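Local coordinates for protein aminopeptidase C (Lactobacillus rhamnosus, PDB 4K7C) that probably removes amino-terminal residues from peptides as a cysteine aminopeptidase of the papain-like C1 family, at residues A[75-78]-A[79-83]; A[304-307]-A[308-312]; A[399-402]-A[403-407]. All blocks are in the same frame, centred on the assembly; numbering follows the deposited sequence.

Contact 1. Residues A[75-78]-A[79-83]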
loop_
_atom_site.group_PDB
_atom_site.type_symbol
_atom_site.label_atom_id
_atom_site.label_comp_id
_atom_site.label_asym_id
_atom_site.label_seq_id
_atom_site.Cartn_x
_atom_site.Cartn_y
_atom_site.Cartn_z
ATOM N N ALA A 75 28.854 15.600 11.578
ATOM C CA ALA A 75 30.333 15.771 11.525
ATOM C C ALA A 75 30.849 15.138 10.255
ATOM O O ALA A 75 31.661 15.748 9.527
ATOM C CB ALA A 75 31.003 15.179 12.714
ATOM N N LEU A 76 30.468 13.869 9.997
ATOM C CA LEU A 76 30.950 13.203 8.811
ATOM C C LEU A 76 30.496 13.916 7.512
ATOM O O LEU A 76 31.156 13.857 6.484
ATOM C CB LEU A 76 30.533 11.717 8.805
ATOM C CG LEU A 76 31.181 10.868 9.934
ATOM C CD1 LEU A 76 30.565 9.459 10.057
ATOM C CD2 LEU A 76 32.678 10.752 9.767
ATOM N N ASN A 77 29.368 14.624 7.580
ATOM C CA ASN A 77 28.931 15.416 6.465
ATOM C C ASN A 77 29.948 16.511 6.146
ATOM O O ASN A 77 30.327 16.701 4.997
ATOM C CB ASN A 77 27.549 16.074 6.708
ATOM C CG ASN A 77 26.383 15.108 6.484
ATOM O OD1 ASN A 77 26.503 14.102 5.778
ATOM N ND2 ASN A 77 25.194 15.456 7.081
ATOM N N THR A 78 30.409 17.192 7.157
ATOM C CA THR A 78 31.398 18.294 6.985
ATOM C C THR A 78 32.661 17.730 6.305
ATOM O O THR A 78 33.133 18.305 5.336
ATOM C CB THR A 78 31.768 19.089 8.242
ATOM O OG1 THR A 78 32.399 18.312 9.255
ATOM C CG2 THR A 78 30.457 19.780 8.829
HETATM N N MSE A 79 33.068 16.556 6.730
HETATM C CA MSE A 79 34.335 15.923 6.194
HETATM C C MSE A 79 34.124 15.442 4.788
HETATM O O MSE A 79 34.918 15.709 3.908
HETATM C CB MSE A 79 34.626 14.760 7.148
HETATM C CG MSE A 79 35.130 15.247 8.455
HETATM SE SE MSE A 79 35.443 13.764 9.673
HETATM C CE MSE A 79 35.627 14.948 11.160
ATOM N N ARG A 80 32.995 14.771 4.534
ATOM C CA ARG A 80 32.752 14.175 3.205
ATOM C C ARG A 80 32.495 15.230 2.157
ATOM O O ARG A 80 32.762 14.969 0.980
ATOM C CB ARG A 80 31.590 13.178 3.216
ATOM C CG ARG A 80 30.196 13.818 3.126
ATOM C CD ARG A 80 29.193 12.791 3.617
ATOM N NE ARG A 80 27.811 13.277 3.601
ATOM C CZ ARG A 80 26.964 13.127 2.597
ATOM N NH1 ARG A 80 27.292 12.396 1.533
ATOM N NH2 ARG A 80 25.732 13.625 2.721
ATOM N N HIS A 81 31.980 16.397 2.534
ATOM C CA HIS A 81 31.851 17.463 1.483
ATOM C C HIS A 81 33.278 17.959 1.033
ATOM O O HIS A 81 33.491 18.279 -0.127
ATOM C CB HIS A 81 30.922 18.603 1.908
ATOM C CG HIS A 81 29.533 18.165 2.260
ATOM N ND1 HIS A 81 28.843 17.209 1.540
ATOM C CD2 HIS A 81 28.712 18.540 3.266
ATOM C CE1 HIS A 81 27.647 17.024 2.098
ATOM N NE2 HIS A 81 27.565 17.788 3.165
ATOM N N GLY A 82 34.221 17.999 1.977
ATOM C CA GLY A 82 35.624 18.234 1.668
ATOM C C GLY A 82 36.184 17.215 0.683
ATOM O O GLY A 82 36.739 17.576 -0.356
ATOM N N ILE A 83 35.907 15.932 0.956
ATOM C CA ILE A 83 36.377 14.862 0.079
ATOM C C ILE A 83 35.793 14.956 -1.292
ATOM O O ILE A 83 36.504 14.801 -2.361
ATOM C CB ILE A 83 36.057 13.487 0.692
ATOM C CG1 ILE A 83 36.834 13.310 1.982
ATOM C CG2 ILE A 83 36.360 12.356 -0.282
ATOM C CD1 ILE A 83 36.475 12.031 2.750
#

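Contact 2. Residues A[304-307]-A[308-312]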
loop_
_atom_site.group_PDB
_atom_site.type_symbol
_atom_site.label_atom_id
_atom_site.label_comp_id
_atom_site.label_asym_id
_atom_site.label_seq_id
_atom_site.Cartn_x
_atom_site.Cartn_y
_atom_site.Cartn_z
ATOM N N LEU A 304 30.537 34.597 13.170
ATOM C CA LEU A 304 31.490 33.508 12.891
ATOM C C LEU A 304 30.991 32.468 11.951
ATOM O O LEU A 304 31.686 32.064 11.031
ATOM C CB LEU A 304 31.915 32.805 14.186
ATOM C CG LEU A 304 32.645 33.688 15.221
ATOM C CD1 LEU A 304 32.761 33.031 16.515
ATOM C CD2 LEU A 304 34.034 34.108 14.748
ATOM N N ALA A 305 29.719 32.044 12.132
ATOM C CA ALA A 305 29.138 31.124 11.178
ATOM C C ALA A 305 29.100 31.648 9.774
ATOM O O ALA A 305 29.423 30.916 8.837
ATOM C CB ALA A 305 27.735 30.658 11.627
ATOM N N ILE A 306 28.642 32.904 9.603
ATOM C CA ILE A 306 28.645 33.534 8.311
ATOM C C ILE A 306 30.041 33.648 7.635
ATOM O O ILE A 306 30.196 33.401 6.481
ATOM C CB ILE A 306 27.967 34.916 8.444
ATOM C CG1 ILE A 306 26.502 34.727 8.774
ATOM C CG2 ILE A 306 28.065 35.714 7.162
ATOM C CD1 ILE A 306 25.797 35.981 9.331
ATOM N N LYS A 307 31.039 34.019 8.430
ATOM C CA LYS A 307 32.427 34.106 7.989
ATOM C C LYS A 307 32.917 32.741 7.440
ATOM O O LYS A 307 33.473 32.620 6.318
ATOM C CB LYS A 307 33.269 34.585 9.175
ATOM C CG LYS A 307 34.651 34.989 8.760
ATOM C CD LYS A 307 35.405 35.591 9.935
ATOM C CE LYS A 307 36.733 36.177 9.461
ATOM N NZ LYS A 307 37.506 36.505 10.681
ATOM N N GLN A 308 32.609 31.686 8.158
ATOM C CA GLN A 308 32.976 30.343 7.743
ATOM C C GLN A 308 32.236 29.940 6.433
ATOM O O GLN A 308 32.832 29.419 5.468
ATOM C CB GLN A 308 32.776 29.351 8.915
ATOM C CG GLN A 308 33.261 27.960 8.638
ATOM C CD GLN A 308 33.632 27.181 9.874
ATOM O OE1 GLN A 308 34.356 27.679 10.745
ATOM N NE2 GLN A 308 33.152 25.935 9.962
ATOM N N LEU A 309 30.926 30.176 6.393
ATOM C CA LEU A 309 30.179 29.965 5.140
ATOM C C LEU A 309 30.723 30.750 3.941
ATOM O O LEU A 309 30.841 30.217 2.841
ATOM C CB LEU A 309 28.642 30.244 5.364
ATOM C CG LEU A 309 28.005 29.222 6.333
ATOM C CD1 LEU A 309 26.588 29.687 6.671
ATOM C CD2 LEU A 309 27.951 27.810 5.710
ATOM N N LYS A 310 31.105 32.009 4.165
ATOM C CA LYS A 310 31.547 32.868 3.080
ATOM C C LYS A 310 32.923 32.381 2.552
ATOM O O LYS A 310 33.256 32.560 1.384
ATOM C CB LYS A 310 31.620 34.308 3.547
ATOM C CG LYS A 310 30.320 35.058 3.589
ATOM C CD LYS A 310 30.622 36.482 4.052
ATOM C CE LYS A 310 29.466 37.389 3.791
ATOM N NZ LYS A 310 29.729 38.697 4.452
ATOM N N ALA A 311 33.670 31.676 3.413
ATOM C CA ALA A 311 34.889 30.996 3.027
ATOM C C ALA A 311 34.713 29.673 2.334
ATOM O O ALA A 311 35.687 29.065 1.976
ATOM C CB ALA A 311 35.771 30.828 4.248
ATOM N N GLY A 312 33.479 29.171 2.199
ATOM C CA GLY A 312 33.202 27.960 1.465
ATOM C C GLY A 312 33.193 26.723 2.351
ATOM O O GLY A 312 33.221 25.599 1.870
#

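Contact 3. Residues A[399-402]-A[403-407]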
loop_
_atom_site.group_PDB
_atom_site.type_symbol
_atom_site.label_atom_id
_atom_site.label_comp_id
_atom_site.label_asym_id
_atom_site.label_seq_id
_atom_site.Cartn_x
_atom_site.Cartn_y
_atom_site.Cartn_z
ATOM N N ALA A 399 16.051 27.430 8.042
ATOM C CA ALA A 399 15.821 27.947 9.386
ATOM C C ALA A 399 15.804 29.455 9.277
ATOM O O ALA A 399 16.716 30.040 8.624
ATOM C CB ALA A 399 16.913 27.567 10.344
ATOM N N SER A 400 14.762 30.087 9.831
ATOM C CA SER A 400 14.700 31.522 9.810
ATOM C C SER A 400 15.771 32.067 10.791
ATOM O O SER A 400 16.193 31.393 11.737
ATOM C CB SER A 400 13.289 32.089 10.200
ATOM O OG SER A 400 13.020 31.881 11.564
ATOM N N ASP A 401 16.177 33.322 10.562
ATOM C CA ASP A 401 17.136 33.941 11.459
ATOM C C ASP A 401 16.530 34.068 12.875
ATOM O O ASP A 401 17.210 33.855 13.887
ATOM C CB ASP A 401 17.590 35.289 10.909
ATOM C CG ASP A 401 18.876 35.712 11.572
ATOM O OD1 ASP A 401 19.769 34.880 11.531
ATOM O OD2 ASP A 401 18.927 36.797 12.219
ATOM N N ALA A 402 15.212 34.355 12.994
ATOM C CA ALA A 402 14.617 34.351 14.341
ATOM C C ALA A 402 14.682 33.025 15.044
ATOM O O ALA A 402 14.865 32.955 16.283
ATOM C CB ALA A 402 13.177 34.893 14.278
ATOM N N TRP A 403 14.441 31.951 14.276
ATOM C CA TRP A 403 14.554 30.624 14.802
ATOM C C TRP A 403 15.969 30.333 15.272
ATOM O O TRP A 403 16.139 29.762 16.318
ATOM C CB TRP A 403 14.100 29.551 13.779
ATOM C CG TRP A 403 13.850 28.166 14.364
ATOM C CD1 TRP A 403 12.643 27.645 14.753
ATOM C CD2 TRP A 403 14.817 27.126 14.605
ATOM N NE1 TRP A 403 12.791 26.345 15.179
ATOM C CE2 TRP A 403 14.116 26.008 15.095
ATOM C CE3 TRP A 403 16.197 27.055 14.463
ATOM C CZ2 TRP A 403 14.740 24.826 15.471
ATOM C CZ3 TRP A 403 16.819 25.842 14.793
ATOM C CH2 TRP A 403 16.091 24.762 15.304
ATOM N N PHE A 404 16.939 30.672 14.461
ATOM C CA PHE A 404 18.390 30.437 14.796
ATOM C C PHE A 404 18.680 31.143 16.151
ATOM O O PHE A 404 19.238 30.552 17.061
ATOM C CB PHE A 404 19.202 31.102 13.668
ATOM C CG PHE A 404 20.656 30.814 13.717
ATOM C CD1 PHE A 404 21.204 30.039 12.726
ATOM C CD2 PHE A 404 21.478 31.237 14.785
ATOM C CE1 PHE A 404 22.559 29.730 12.733
ATOM C CE2 PHE A 404 22.863 30.924 14.782
ATOM C CZ PHE A 404 23.367 30.178 13.726
ATOM N N ASP A 405 18.237 32.378 16.294
ATOM C CA ASP A 405 18.448 33.128 17.552
ATOM C C ASP A 405 17.988 32.394 18.768
ATOM O O ASP A 405 18.600 32.410 19.822
ATOM C CB ASP A 405 17.798 34.537 17.499
ATOM C CG ASP A 405 18.491 35.488 16.554
ATOM O OD1 ASP A 405 19.560 35.155 15.997
ATOM O OD2 ASP A 405 17.938 36.588 16.319
ATOM N N GLN A 406 16.814 31.797 18.664
ATOM C CA GLN A 406 16.219 31.186 19.794
ATOM C C GLN A 406 16.699 29.774 20.048
ATOM O O GLN A 406 16.878 29.376 21.192
ATOM C CB GLN A 406 14.675 31.111 19.628
ATOM C CG GLN A 406 13.825 32.376 19.614
ATOM C CD GLN A 406 14.159 33.309 20.745
ATOM O OE1 GLN A 406 14.272 32.941 21.920
ATOM N NE2 GLN A 406 14.344 34.516 20.383
ATOM N N PHE A 407 16.879 28.968 18.983
ATOM C CA PHE A 407 16.933 27.545 19.139
ATOM C C PHE A 407 18.248 26.869 18.718
ATOM O O PHE A 407 18.411 25.664 18.924
ATOM C CB PHE A 407 15.728 26.815 18.458
ATOM C CG PHE A 407 14.416 27.264 19.010
ATOM C CD1 PHE A 407 14.156 27.153 20.377
ATOM C CD2 PHE A 407 13.522 27.956 18.246
ATOM C CE1 PHE A 407 12.937 27.610 20.910
ATOM C CE2 PHE A 407 12.317 28.425 18.779
ATOM C CZ PHE A 407 12.036 28.246 20.120
HETATM O O HOH W 1 16.964 37.354 13.704
HETATM O O HOH W 2 14.122 35.332 17.618
#

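Contact 1. Residues A[75-78]-A[79-83]
Asn77 and Arg80, one helical turn apart, run their side chains alongside each other in the same direction. Carboxamide oxygen Asn77 OD1 receives the NE hydrogen of Arg80 at 2.7 Å in a nearly straight bond (158°), and a weak second bond from Arg80 NH2 converges on the same oxygen. OD1 sits at the edge of the guanidinium, close to its plane, although the amide and guanidinium planes are turned 45° apart. Arg80 reaches this position with CG between its backbone N and carbonyl carbon (chi1 81°), after which the chain extends as far as NE; its CG passes 3.4 Å from Asn77 O. Over one face of the guanidinium lies His81 CE1, and over one face of the imidazole lies Asn77 O, which also accepts the backbone hydrogen of His81 N at 3.0 Å. This turn belongs to helix 70-87, which, as in papain-like peptidases, probably carries the catalytic cysteine at its N-terminal end. Glu384 ties Arg80 and His81 together from outside, by a salt bridge to NH2 and a hydrogen bond to NE2, while Arg80 also bonds the carbonyls of Ala60 and Phe92. Replacing Arg80 by an alanine is likely to cost Asn77 OD1 its main donor within the turn and Glu384 this salt bridge. Elsewhere on the turn, Thr78 OG1 donates to a lone pair of Ala75 O at 2.7 Å, in the carbonyl plane; Ala75 O also accepts from Met79 N at 3.2 Å. Met79, a selenomethionine, brings SE to 4.1 Å from Leu76 CD2.

Contact 2. Residues A[304-307]-A[308-312]
Ile306 and Lys310 lie side by side one turn apart, the lysine's aliphatic arm following the branched side chain. Methyl CG2 of Ile306 is 4.0 Å from Lys310 CE and nearly as close to CD, a contact between methyl and methylenes only. It is permitted by the lysine torsions: CG stands beside the backbone N, anti to the carbonyl carbon (chi1 -80°), and is carried past Ile306 O at 3.3 Å before the extended chain runs outward. Leu309 adopts a similar first torsion, which sets its CG 3.3 Å from Ala305 O. Gln308 and Lys307 do the reverse, with CG anti to the backbone N (chi1 -174° in Gln308), and their chains continue extended, away from the turn. The Gln308 amide ends between Ser414 N, which OE1 accepts from, and Ser314 O, which NE2 donates to; Lys307 NZ reaches Tyr417 O. On the apolar side, Ala305, Ile306 and Leu309 pack on Trp381 of strand 377-384. The last helical bond runs from Ala311 N to Lys307 O at 3.1 Å. Beyond it Gly312 has a positive phi (93°) and donates from N to Leu309 O at 2.9 Å, features of the Schellman motif that closes helix 298-310.

Contact 3. Residues A[399-402]-A[403-407]
Ala399, the first of these residues, sets its methyl 4.2 Å from Trp403 CE3, an oblique approach to the indole as strand 396-400 gives way to helix 401-407. Ser400 is the N-cap of that helix. With OG between its backbone N and carbonyl carbon (chi1 70°), the hydroxyl turns over the first turn and accepts from Trp403 N at 3.1 Å; the N-H points almost straight at it (158°). Asp333 OD1 is a second partner of the same hydroxyl, while Ser400 O takes the backbone hydrogen of Phe404 N at 2.9 Å. Next, Asp401 and Asp405 present their carboxylates obliquely to each other, the planes 73° apart and OD2 of Asp401 4.2 Å from OD1 of Asp405. Lys302 NZ forms salt bridges with both of these oxygens and is likely to balance the paired negative charge. A water also donates to Asp401 OD2 and to Asp405 OD2, spanning the two side chains. Asp401 OD1 is held separately by Trp381 NE1, whose indole stacks with the ring of Phe404. Ala402, last of the first segment, contributes its carbonyl: Gln406 N donates to it at 3.3 Å, and the Gln406 chain, bent at chi2, passes its CG 3.5 Å from that oxygen, with OE1 accepting from Arg354 NH1. A second water donates to Ala402 O at 2.8 Å and accepts from Gln406 NE2 at 2.9 Å.

Strand 377-384 meets all three contacts: its Glu384 binds Arg80 and His81 of contact 1, while Trp381 lies between contacts 2 and 3, touching both. Contacts 2 and 3 come within about 5 Å at their nearest atoms, their centres about 17 Å apart, and helix 298-310 also supplies Lys302 to the paired aspartates. Between contacts 1 and 2 the nearest atoms are about 7 Å apart; Ser314 touches Thr78 and accepts from Gln308. Contacts 1 and 3 stand farthest apart, about 24 Å between centres. Contact 1 shares its helix with the expected catalytic cysteine of this family.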